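Local coordinates for probable porin (Pseudomonas aeruginosa, PDB 4FT6), which probably forms a beta-barrel channel through the bacterial outer membrane that lets small solutes pass, at residues A[346-351]-A[368-373]; A[291-296]-A[305-310]; A[23-28]-A[37-42]. All coordinates share one frame; numbering follows the deposited sequence.

Contact 1. Residues A[346-351]-A[368-373]. With C8E ((hydroxyethyloxy)tri(ethyloxy)octane), chain E.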
loop_
_atom_site.group_PDB
_atom_site.type_symbol
_atom_site.label_atom_id
_atom_site.label_comp_id
_atom_site.label_asym_id
_atom_site.label_seq_id
_atom_site.Cartn_x
_atom_site.Cartn_y
_atom_site.Cartn_z
ATOM N N GLU A 346 -16.281 9.651 1.564
ATOM C CA GLU A 346 -15.828 8.729 2.591
ATOM C C GLU A 346 -15.275 9.531 3.753
ATOM O O GLU A 346 -14.607 10.555 3.558
ATOM C CB GLU A 346 -14.774 7.746 2.052
ATOM C CG GLU A 346 -14.190 6.798 3.105
ATOM C CD GLU A 346 -13.223 5.760 2.525
ATOM O OE1 GLU A 346 -13.329 5.424 1.318
ATOM O OE2 GLU A 346 -12.352 5.264 3.283
ATOM N N ARG A 347 -15.571 9.063 4.962
ATOM C CA ARG A 347 -15.134 9.714 6.194
ATOM C C ARG A 347 -14.422 8.646 7.007
ATOM O O ARG A 347 -15.052 7.671 7.426
ATOM C CB ARG A 347 -16.355 10.235 6.970
ATOM C CG ARG A 347 -16.030 10.862 8.311
ATOM C CD ARG A 347 -16.739 10.168 9.456
ATOM N NE ARG A 347 -16.195 8.830 9.664
ATOM C CZ ARG A 347 -16.558 8.001 10.635
ATOM N NH1 ARG A 347 -17.477 8.353 11.520
ATOM N NH2 ARG A 347 -15.989 6.811 10.711
ATOM N N ASP A 348 -13.115 8.814 7.206
ATOM C CA ASP A 348 -12.307 7.841 7.939
ATOM C C ASP A 348 -11.956 8.397 9.298
ATOM O O ASP A 348 -11.823 9.602 9.446
ATOM C CB ASP A 348 -10.994 7.554 7.200
ATOM C CG ASP A 348 -11.191 6.803 5.896
ATOM O OD1 ASP A 348 -12.321 6.340 5.628
ATOM O OD2 ASP A 348 -10.196 6.670 5.139
ATOM N N VAL A 349 -11.786 7.523 10.284
ATOM C CA VAL A 349 -11.306 7.926 11.604
ATOM C C VAL A 349 -10.312 6.909 12.132
ATOM O O VAL A 349 -10.597 5.711 12.171
ATOM C CB VAL A 349 -12.447 8.090 12.623
ATOM C CG1 VAL A 349 -11.887 8.181 14.043
ATOM C CG2 VAL A 349 -13.266 9.320 12.298
ATOM N N ASP A 350 -9.139 7.389 12.524
ATOM C CA ASP A 350 -8.055 6.516 12.949
ATOM C C ASP A 350 -7.652 6.899 14.359
ATOM O O ASP A 350 -7.333 8.058 14.624
ATOM C CB ASP A 350 -6.854 6.709 12.023
ATOM C CG ASP A 350 -6.170 5.403 11.663
ATOM O OD1 ASP A 350 -5.301 4.929 12.434
ATOM O OD2 ASP A 350 -6.493 4.854 10.590
ATOM N N VAL A 351 -7.683 5.944 15.277
ATOM C CA VAL A 351 -7.126 6.183 16.600
ATOM C C VAL A 351 -6.112 5.092 16.884
ATOM O O VAL A 351 -6.367 3.915 16.615
ATOM C CB VAL A 351 -8.195 6.187 17.682
ATOM C CG1 VAL A 351 -7.568 6.519 19.022
ATOM C CG2 VAL A 351 -9.275 7.203 17.341
ATOM N N ARG A 368 -9.746 1.504 13.273
ATOM C CA ARG A 368 -10.024 2.265 12.063
ATOM C C ARG A 368 -11.491 2.154 11.694
ATOM O O ARG A 368 -12.034 1.047 11.552
ATOM C CB ARG A 368 -9.139 1.802 10.907
ATOM C CG ARG A 368 -7.662 1.754 11.283
ATOM C CD ARG A 368 -6.798 1.236 10.156
ATOM N NE ARG A 368 -7.007 2.006 8.935
ATOM C CZ ARG A 368 -6.442 1.738 7.763
ATOM N NH1 ARG A 368 -5.608 0.712 7.628
ATOM N NH2 ARG A 368 -6.723 2.507 6.722
ATOM N N ASN A 369 -12.122 3.317 11.544
ATOM C CA ASN A 369 -13.546 3.394 11.266
ATOM C C ASN A 369 -13.803 4.200 9.996
ATOM O O ASN A 369 -13.201 5.261 9.806
ATOM C CB ASN A 369 -14.268 4.045 12.450
ATOM C CG ASN A 369 -15.762 3.942 12.339
ATOM O OD1 ASN A 369 -16.402 4.748 11.672
ATOM N ND2 ASN A 369 -16.333 2.943 12.992
ATOM N N ALA A 370 -14.685 3.711 9.123
ATOM C CA ALA A 370 -14.968 4.429 7.877
ATOM C C ALA A 370 -16.424 4.353 7.453
ATOM O O ALA A 370 -17.058 3.302 7.567
ATOM C CB ALA A 370 -14.087 3.938 6.759
ATOM N N MET A 371 -16.934 5.479 6.958
ATOM C CA MET A 371 -18.250 5.528 6.353
ATOM C C MET A 371 -18.068 5.863 4.886
ATOM O O MET A 371 -17.293 6.762 4.543
ATOM C CB MET A 371 -19.112 6.622 6.998
ATOM C CG MET A 371 -19.549 6.367 8.435
ATOM S SD MET A 371 -20.814 7.548 8.963
ATOM C CE MET A 371 -21.214 6.941 10.598
ATOM N N LEU A 372 -18.785 5.159 4.021
ATOM C CA LEU A 372 -18.770 5.484 2.604
ATOM C C LEU A 372 -20.201 5.522 2.103
ATOM O O LEU A 372 -20.982 4.595 2.356
ATOM C CB LEU A 372 -17.975 4.443 1.819
ATOM C CG LEU A 372 -18.103 4.607 0.305
ATOM C CD1 LEU A 372 -17.290 5.798 -0.144
ATOM C CD2 LEU A 372 -17.676 3.343 -0.428
ATOM N N ARG A 373 -20.561 6.606 1.424
ATOM C CA ARG A 373 -21.862 6.685 0.771
ATOM C C ARG A 373 -21.658 7.170 -0.655
ATOM O O ARG A 373 -20.730 7.947 -0.932
ATOM C CB ARG A 373 -22.815 7.617 1.524
ATOM C CG ARG A 373 -22.981 7.278 2.990
ATOM C CD ARG A 373 -23.872 6.068 3.195
ATOM N NE ARG A 373 -24.034 5.754 4.617
ATOM C CZ ARG A 373 -23.275 4.894 5.293
ATOM N NH1 ARG A 373 -22.292 4.245 4.683
ATOM N NH2 ARG A 373 -23.506 4.683 6.578
HETATM C C1 C8E E . -21.884 6.749 14.003
HETATM C C2 C8E E . -20.571 7.454 14.320
HETATM C C3 C8E E . -19.372 6.529 14.087
HETATM C C4 C8E E . -18.729 6.098 15.402
HETATM C C5 C8E E . -17.294 6.612 15.556
HETATM C C6 C8E E . -17.119 8.020 14.993
HETATM C C7 C8E E . -15.798 8.671 15.406
HETATM C C8 C8E E . -15.503 8.599 16.902
HETATM O O9 C8E E . -14.147 8.925 17.146
HETATM C C10 C8E E . -13.950 10.170 17.785
HETATM C C11 C8E E . -12.463 10.404 18.069
HETATM O O12 C8E E . -11.772 10.718 16.875
HETATM C C13 C8E E . -11.214 12.017 16.865
#

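Contact 2. Residues A[291-296]-A[305-310]. With C8E ((hydroxyethyloxy)tri(ethyloxy)octane), chain B.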
loop_
_atom_site.group_PDB
_atom_site.type_symbol
_atom_site.label_atom_id
_atom_site.label_comp_id
_atom_site.label_asym_id
_atom_site.label_seq_id
_atom_site.Cartn_x
_atom_site.Cartn_y
_atom_site.Cartn_z
ATOM N N ASN A 291 -6.108 10.303 -2.183
ATOM C CA ASN A 291 -7.397 9.742 -1.788
ATOM C C ASN A 291 -7.447 8.227 -1.837
ATOM O O ASN A 291 -8.534 7.655 -1.955
ATOM C CB ASN A 291 -8.527 10.283 -2.663
ATOM C CG ASN A 291 -9.027 11.625 -2.199
ATOM O OD1 ASN A 291 -8.807 12.024 -1.049
ATOM N ND2 ASN A 291 -9.711 12.338 -3.091
ATOM N N ASP A 292 -6.288 7.569 -1.784
ATOM C CA ASP A 292 -6.294 6.117 -1.664
ATOM C C ASP A 292 -6.456 5.833 -0.182
ATOM O O ASP A 292 -5.479 5.730 0.559
ATOM C CB ASP A 292 -5.007 5.484 -2.192
ATOM C CG ASP A 292 -5.099 3.971 -2.281
ATOM O OD1 ASP A 292 -5.904 3.363 -1.523
ATOM O OD2 ASP A 292 -4.361 3.388 -3.110
ATOM N N ILE A 293 -7.703 5.749 0.260
ATOM C CA ILE A 293 -7.966 5.703 1.686
ATOM C C ILE A 293 -8.621 4.382 2.086
ATOM O O ILE A 293 -8.489 3.392 1.372
ATOM C CB ILE A 293 -8.751 6.960 2.164
ATOM C CG1 ILE A 293 -10.113 7.025 1.488
ATOM C CG2 ILE A 293 -7.958 8.228 1.869
ATOM C CD1 ILE A 293 -10.857 8.257 1.793
ATOM N N GLN A 294 -9.324 4.362 3.216
ATOM C CA GLN A 294 -9.644 3.100 3.881
ATOM C C GLN A 294 -10.401 2.070 3.033
ATOM O O GLN A 294 -9.989 0.920 2.970
ATOM C CB GLN A 294 -10.356 3.347 5.222
ATOM C CG GLN A 294 -10.382 2.122 6.136
ATOM C CD GLN A 294 -10.976 2.414 7.493
ATOM O OE1 GLN A 294 -10.904 3.544 7.983
ATOM N NE2 GLN A 294 -11.570 1.396 8.114
ATOM N N VAL A 295 -11.486 2.473 2.376
ATOM C CA VAL A 295 -12.312 1.513 1.637
ATOM C C VAL A 295 -12.350 1.763 0.128
ATOM O O VAL A 295 -12.574 0.843 -0.660
ATOM C CB VAL A 295 -13.767 1.435 2.197
ATOM C CG1 VAL A 295 -13.894 2.227 3.507
ATOM C CG2 VAL A 295 -14.774 1.913 1.164
ATOM N N ARG A 296 -12.128 3.010 -0.261
ATOM C CA ARG A 296 -12.204 3.416 -1.657
ATOM C C ARG A 296 -11.020 4.343 -1.998
ATOM O O ARG A 296 -10.465 5.014 -1.106
ATOM C CB ARG A 296 -13.537 4.126 -1.903
ATOM C CG ARG A 296 -13.831 4.429 -3.348
ATOM C CD ARG A 296 -15.172 5.085 -3.506
ATOM N NE ARG A 296 -15.176 5.959 -4.675
ATOM C CZ ARG A 296 -15.249 5.520 -5.925
ATOM N NH1 ARG A 296 -15.319 4.217 -6.165
ATOM N NH2 ARG A 296 -15.246 6.377 -6.933
ATOM N N SER A 305 -11.829 14.602 -7.213
ATOM C CA SER A 305 -12.020 14.465 -5.778
ATOM C C SER A 305 -11.050 15.324 -4.975
ATOM O O SER A 305 -9.972 15.677 -5.461
ATOM C CB SER A 305 -11.908 12.987 -5.348
ATOM O OG SER A 305 -10.631 12.453 -5.650
ATOM N N TRP A 306 -11.449 15.662 -3.748
ATOM C CA TRP A 306 -10.559 16.326 -2.798
ATOM C C TRP A 306 -10.598 15.667 -1.415
ATOM O O TRP A 306 -11.381 14.741 -1.171
ATOM C CB TRP A 306 -10.927 17.794 -2.664
ATOM C CG TRP A 306 -12.361 18.033 -2.288
ATOM C CD1 TRP A 306 -13.409 18.220 -3.142
ATOM C CD2 TRP A 306 -12.901 18.152 -0.956
ATOM N NE1 TRP A 306 -14.562 18.439 -2.427
ATOM C CE2 TRP A 306 -14.278 18.403 -1.086
ATOM C CE3 TRP A 306 -12.353 18.068 0.327
ATOM C CZ2 TRP A 306 -15.119 18.573 0.025
ATOM C CZ3 TRP A 306 -13.192 18.232 1.430
ATOM C CH2 TRP A 306 -14.554 18.482 1.269
ATOM N N GLN A 307 -9.758 16.159 -0.508
ATOM C CA GLN A 307 -9.689 15.600 0.833
ATOM C C GLN A 307 -9.293 16.671 1.834
ATOM O O GLN A 307 -8.453 17.530 1.540
ATOM C CB GLN A 307 -8.676 14.449 0.896
ATOM C CG GLN A 307 -8.476 13.888 2.303
ATOM C CD GLN A 307 -7.453 12.761 2.378
ATOM O OE1 GLN A 307 -6.857 12.536 3.434
ATOM N NE2 GLN A 307 -7.260 12.034 1.263
ATOM N N LEU A 308 -9.902 16.622 3.014
ATOM C CA LEU A 308 -9.456 17.428 4.141
ATOM C C LEU A 308 -9.087 16.437 5.232
ATOM O O LEU A 308 -9.820 15.466 5.478
ATOM C CB LEU A 308 -10.567 18.361 4.628
ATOM C CG LEU A 308 -10.119 19.427 5.628
ATOM C CD1 LEU A 308 -8.910 20.142 5.084
ATOM C CD2 LEU A 308 -11.241 20.442 5.921
ATOM N N ARG A 309 -7.951 16.659 5.884
ATOM C CA ARG A 309 -7.495 15.691 6.861
ATOM C C ARG A 309 -6.996 16.390 8.091
ATOM O O ARG A 309 -6.375 17.452 8.003
ATOM C CB ARG A 309 -6.382 14.819 6.282
ATOM C CG ARG A 309 -5.896 13.765 7.246
ATOM C CD ARG A 309 -4.726 13.000 6.688
ATOM N NE ARG A 309 -3.857 12.519 7.755
ATOM C CZ ARG A 309 -3.133 11.414 7.683
ATOM N NH1 ARG A 309 -3.185 10.675 6.588
ATOM N NH2 ARG A 309 -2.374 11.052 8.709
ATOM N N TYR A 310 -7.278 15.798 9.246
ATOM C CA TYR A 310 -6.837 16.365 10.505
ATOM C C TYR A 310 -6.101 15.293 11.263
ATOM O O TYR A 310 -6.535 14.139 11.274
ATOM C CB TYR A 310 -8.018 16.867 11.346
ATOM C CG TYR A 310 -7.578 17.305 12.721
ATOM C CD1 TYR A 310 -6.984 18.530 12.910
ATOM C CD2 TYR A 310 -7.711 16.476 13.818
ATOM C CE1 TYR A 310 -6.554 18.934 14.162
ATOM C CE2 TYR A 310 -7.285 16.872 15.070
ATOM C CZ TYR A 310 -6.708 18.102 15.236
ATOM O OH TYR A 310 -6.271 18.498 16.479
HETATM C C1 C8E B . -8.642 16.039 18.507
HETATM C C2 C8E B . -7.822 16.366 19.755
HETATM C C3 C8E B . -7.390 17.829 19.820
HETATM C C4 C8E B . -6.580 18.136 21.084
HETATM C C5 C8E B . -6.414 19.638 21.290
HETATM C C6 C8E B . -5.741 20.009 22.606
HETATM C C7 C8E B . -5.470 21.516 22.716
HETATM C C8 C8E B . -4.229 21.924 21.927
HETATM O O9 C8E B . -4.230 23.293 21.566
HETATM C C10 C8E B . -3.213 24.001 22.238
#

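Contact 3. Residues A[23-28]-A[37-42]. With C8E ((hydroxyethyloxy)tri(ethyloxy)octane), chain C.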
loop_
_atom_site.group_PDB
_atom_site.type_symbol
_atom_site.label_atom_id
_atom_site.label_comp_id
_atom_site.label_asym_id
_atom_site.label_seq_id
_atom_site.Cartn_x
_atom_site.Cartn_y
_atom_site.Cartn_z
ATOM N N TYR A 23 -9.358 -7.809 13.697
ATOM C CA TYR A 23 -10.797 -7.982 13.584
ATOM C C TYR A 23 -11.272 -7.023 12.495
ATOM O O TYR A 23 -11.016 -5.820 12.568
ATOM C CB TYR A 23 -11.504 -7.687 14.917
ATOM C CG TYR A 23 -13.010 -7.606 14.769
ATOM C CD1 TYR A 23 -13.788 -8.751 14.768
ATOM C CD2 TYR A 23 -13.646 -6.390 14.604
ATOM C CE1 TYR A 23 -15.161 -8.680 14.618
ATOM C CE2 TYR A 23 -15.023 -6.313 14.449
ATOM C CZ TYR A 23 -15.771 -7.458 14.457
ATOM O OH TYR A 23 -17.132 -7.383 14.303
ATOM N N PHE A 24 -11.969 -7.551 11.496
ATOM C CA PHE A 24 -12.400 -6.757 10.350
ATOM C C PHE A 24 -13.896 -6.926 10.171
ATOM O O PHE A 24 -14.397 -8.047 10.172
ATOM C CB PHE A 24 -11.686 -7.251 9.096
ATOM C CG PHE A 24 -12.027 -6.478 7.845
ATOM C CD1 PHE A 24 -13.162 -6.778 7.102
ATOM C CD2 PHE A 24 -11.186 -5.479 7.387
ATOM C CE1 PHE A 24 -13.466 -6.068 5.937
ATOM C CE2 PHE A 24 -11.478 -4.768 6.222
ATOM C CZ PHE A 24 -12.622 -5.062 5.496
ATOM N N ASN A 25 -14.604 -5.817 9.994
ATOM C CA ASN A 25 -16.054 -5.864 9.872
ATOM C C ASN A 25 -16.533 -4.798 8.895
ATOM O O ASN A 25 -16.677 -3.625 9.249
ATOM C CB ASN A 25 -16.706 -5.691 11.246
ATOM C CG ASN A 25 -18.173 -6.092 11.256
ATOM O OD1 ASN A 25 -18.906 -5.842 10.296
ATOM N ND2 ASN A 25 -18.607 -6.724 12.345
ATOM N N ARG A 26 -16.740 -5.207 7.647
ATOM C CA ARG A 26 -17.290 -4.321 6.633
ATOM C C ARG A 26 -18.773 -4.587 6.534
ATOM O O ARG A 26 -19.194 -5.687 6.162
ATOM C CB ARG A 26 -16.649 -4.560 5.270
ATOM C CG ARG A 26 -17.359 -3.840 4.124
ATOM C CD ARG A 26 -16.507 -3.846 2.858
ATOM N NE ARG A 26 -15.224 -3.162 3.049
ATOM C CZ ARG A 26 -14.251 -3.123 2.145
ATOM N NH1 ARG A 26 -14.412 -3.732 0.985
ATOM N NH2 ARG A 26 -13.117 -2.485 2.403
ATOM N N ASP A 27 -19.565 -3.577 6.872
ATOM C CA ASP A 27 -21.009 -3.713 6.867
ATOM C C ASP A 27 -21.639 -3.021 5.656
ATOM O O ASP A 27 -21.550 -1.801 5.507
ATOM C CB ASP A 27 -21.593 -3.174 8.175
ATOM C CG ASP A 27 -23.104 -3.206 8.191
ATOM O OD1 ASP A 27 -23.707 -4.052 7.490
ATOM O OD2 ASP A 27 -23.698 -2.380 8.913
ATOM N N PHE A 28 -22.277 -3.802 4.791
ATOM C CA PHE A 28 -22.991 -3.237 3.651
ATOM C C PHE A 28 -24.386 -2.784 4.072
ATOM O O PHE A 28 -25.163 -3.563 4.638
ATOM C CB PHE A 28 -23.069 -4.242 2.502
ATOM C CG PHE A 28 -21.724 -4.712 2.022
ATOM C CD1 PHE A 28 -20.964 -3.928 1.166
ATOM C CD2 PHE A 28 -21.212 -5.939 2.436
ATOM C CE1 PHE A 28 -19.707 -4.364 0.723
ATOM C CE2 PHE A 28 -19.957 -6.381 1.995
ATOM C CZ PHE A 28 -19.207 -5.592 1.138
ATOM N N LYS A 37 -22.545 -8.642 5.020
ATOM C CA LYS A 37 -21.443 -8.334 5.915
ATOM C C LYS A 37 -20.194 -9.146 5.593
ATOM O O LYS A 37 -20.290 -10.306 5.198
ATOM C CB LYS A 37 -21.891 -8.648 7.345
ATOM C CG LYS A 37 -20.939 -8.228 8.425
ATOM C CD LYS A 37 -21.206 -9.008 9.706
ATOM C CE LYS A 37 -22.621 -8.862 10.218
ATOM N NZ LYS A 37 -22.750 -9.536 11.544
ATOM N N GLN A 38 -19.030 -8.523 5.738
ATOM C CA GLN A 38 -17.779 -9.261 5.840
ATOM C C GLN A 38 -17.280 -9.064 7.260
ATOM O O GLN A 38 -16.840 -7.967 7.619
ATOM C CB GLN A 38 -16.724 -8.739 4.860
ATOM C CG GLN A 38 -17.056 -8.914 3.391
ATOM C CD GLN A 38 -16.189 -8.046 2.477
ATOM O OE1 GLN A 38 -15.253 -7.371 2.925
ATOM N NE2 GLN A 38 -16.512 -8.050 1.187
ATOM N N GLU A 39 -17.357 -10.111 8.078
ATOM C CA GLU A 39 -16.876 -10.007 9.453
ATOM C C GLU A 39 -16.002 -11.181 9.823
ATOM O O GLU A 39 -16.511 -12.278 10.057
ATOM C CB GLU A 39 -18.039 -9.939 10.439
ATOM C CG GLU A 39 -17.602 -9.847 11.885
ATOM C CD GLU A 39 -18.771 -9.915 12.836
ATOM O OE1 GLU A 39 -19.774 -10.581 12.493
ATOM O OE2 GLU A 39 -18.691 -9.304 13.922
ATOM N N GLU A 40 -14.694 -10.952 9.892
ATOM C CA GLU A 40 -13.758 -12.019 10.249
ATOM C C GLU A 40 -12.737 -11.580 11.294
ATOM O O GLU A 40 -12.537 -10.386 11.532
ATOM C CB GLU A 40 -13.058 -12.578 9.002
ATOM C CG GLU A 40 -13.974 -13.385 8.095
ATOM C CD GLU A 40 -13.281 -13.874 6.839
ATOM O OE1 GLU A 40 -13.400 -15.085 6.525
ATOM O OE2 GLU A 40 -12.622 -13.048 6.163
ATOM N N TRP A 41 -12.105 -12.563 11.921
ATOM C CA TRP A 41 -11.090 -12.306 12.927
ATOM C C TRP A 41 -9.936 -13.304 12.770
ATOM O O TRP A 41 -10.161 -14.515 12.725
ATOM C CB TRP A 41 -11.708 -12.445 14.302
ATOM C CG TRP A 41 -10.769 -12.156 15.403
ATOM C CD1 TRP A 41 -9.717 -11.291 15.377
ATOM C CD2 TRP A 41 -10.794 -12.728 16.717
ATOM N NE1 TRP A 41 -9.085 -11.286 16.597
ATOM C CE2 TRP A 41 -9.726 -12.162 17.438
ATOM C CE3 TRP A 41 -11.619 -13.662 17.354
ATOM C CZ2 TRP A 41 -9.456 -12.504 18.766
ATOM C CZ3 TRP A 41 -11.354 -14.003 18.670
ATOM C CH2 TRP A 41 -10.282 -13.427 19.364
ATOM N N ALA A 42 -8.706 -12.798 12.697
ATOM C CA ALA A 42 -7.559 -13.624 12.336
ATOM C C ALA A 42 -6.288 -13.159 13.021
ATOM O O ALA A 42 -6.161 -11.993 13.405
ATOM C CB ALA A 42 -7.358 -13.621 10.821
HETATM C C3 C8E C . -17.067 -13.219 17.478
HETATM C C4 C8E C . -15.769 -13.132 18.270
HETATM C C5 C8E C . -14.798 -12.159 17.610
HETATM C C6 C8E C . -14.304 -11.112 18.602
HETATM C C7 C8E C . -12.984 -10.477 18.175
HETATM C C8 C8E C . -12.645 -9.278 19.055
HETATM O O9 C8E C . -11.256 -9.219 19.315
HETATM C C10 C8E C . -10.570 -8.309 18.480
HETATM C C11 C8E C . -9.214 -7.958 19.089
HETATM O O12 C8E C . -8.496 -7.076 18.253
HETATM C C13 C8E C . -7.982 -5.975 18.967
#

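Contact 1. Residues A[346-351]-A[368-373]
Arg-347 and Met-371 pair across an antiparallel beta hairpin in the porin barrel wall, their backbones joined by Arg-347 N to Met-371 O at 2.9 Å and by the return bond. Val-349 and Asn-369 make the next hydrogen-bonded pair. The tight side carries Glu-346, Asp-348, Ala-370 and Leu-372, all buried, and packs against the loop 291-296, which appears to fold inside the barrel. Asp-348 touches Ala-370 CB through OD1, while its OD2 takes a salt bridge from Arg-327 and a hydrogen bond from Gln-294 N. Glu-346 likewise turns to that loop, where OE2 accepts from Val-295 N. Further along this face the packing eases around partly exposed Asp-350, whose OD2 makes a salt bridge to Arg-368 NE at 3.3 Å; its OD1 pairs with Arg-366. The other side of the sheet meets detergent. There Arg-347, bent at chi2 (-122°) and chi3, brings its guanidinium back over the hairpin between two apolar groups, Val-349 CG2 lying 3.8 Å from the plane on one face and Met-371 CG 4.0 Å on the other. The C8E chain runs past this group, with its C6 3.5 Å from Arg-347 NH1.

Contact 2. Residues A[291-296]-A[305-310]
Asn-291 reaches from a loop folded into the porin barrel to Ser-305 and Gln-307 on the wall strand, and its carboxamide carries most of this contact. The two residues it meets are alternate ones on strand 304-313, with side chains on the same, inward face. The Asn-291 and Gln-307 side chains run antiparallel alongside one another, and their amide planes are only 14° apart. In this nearly flat arrangement Gln-307 NE2 donates to Asn-291 OD1 at 2.8 Å, approaching in the carbonyl plane with an N-H...O angle of 160°. Gln-307 gets there as an extended arm, CG anti to the backbone N (chi1 176°), and the same NE2 also donates to Val-290 O, so two loop oxygens hold the amide end. Ile-293 adds a van der Waals touch, its CG2 methyl 3.9 Å from the Gln-307 amide nitrogen NE2. Trp-306 points away from the loop and meets the ring of Tyr-328; further along the strand, on the same alternating face, Tyr-310 has its OH 3.6 Å from C3 of a C8E detergent. Both ends of the Asn-291 amide are therefore used against one strand, tying loop to wall without any backbone pairing between the two segments. At the second end, Asn-291 ND2 donates to Ser-305 OG at 2.7 Å, with the hydroxyl oxygen practically in the amide plane.

Contact 3. Residues A[23-28]-A[37-42]
Phe-24 pairs with Glu-40 and Arg-26 with Gln-38 as the hydrogen-bonded pairs of an antiparallel hairpin, the two short strand segments running at 174° to each other. The bond from Phe-24 N to Glu-40 O is almost straight, at 176°. Non-hydrogen-bonded pairs alternate with these: Tyr-23 with Trp-41, Asn-25 with Glu-39, Asp-27 with Lys-37. On the face of Tyr-23 and Trp-41 the polar groups form a chain. Glu-39, extended with CG anti to the backbone N (chi1 179°), brings its carboxylate to the Tyr-23 hydroxyl. Asn-25 ND2 donates to Tyr-23 OH, which in turn donates to Glu-39 OE2 at 2.5 Å, meeting the carboxylate on its anti side. The other oxygen, Glu-39 OE1, takes a salt bridge from Lys-37 NZ at 3.3 Å, the amine coming from above the carboxylate plane. Beside this, Tyr-23 CB lies 4.0 Å from Trp-41 CD1, and a C8E chain lies flat on the indole, its C7 3.4 Å above the Trp-41 ring plane. On the opposite face Gln-38 lies alongside Arg-26, and its NE2 meets the ring edge of Phe-28, 3.6 Å from CZ. Strand 14-28 bonds on its other flank to strand 380-392 through Leu-385, Asn-383 and Asp-381, and Arg-26 makes a salt bridge to Glu-382 of that strand. Glu-40 reaches loop hydroxyls at Ser-74 and Ser-81, while strand 58-71 continues the barrel beyond strand 37-50.

Contacts 1 and 2 meet directly, their centres 9 Å apart: the loop segment 291-296, held to its own strand in contact 2, also lies against the hairpin of contact 1. Contact 3 belongs to another hairpin of the same barrel wall, about 14 Å from contact 1 and about 21 Å from contact 2 between centres, with strand 380-392 between the hairpins of contacts 1 and 3. Glu-382 of that strand receives both Gln-294 NE2 from the loop and Arg-26 from contact 3, and Val-295 CB comes within 4.0 Å of Arg-26 NH2. Each contact also has its own C8E molecule against outward-facing side chains, as expected for a membrane-exposed surface.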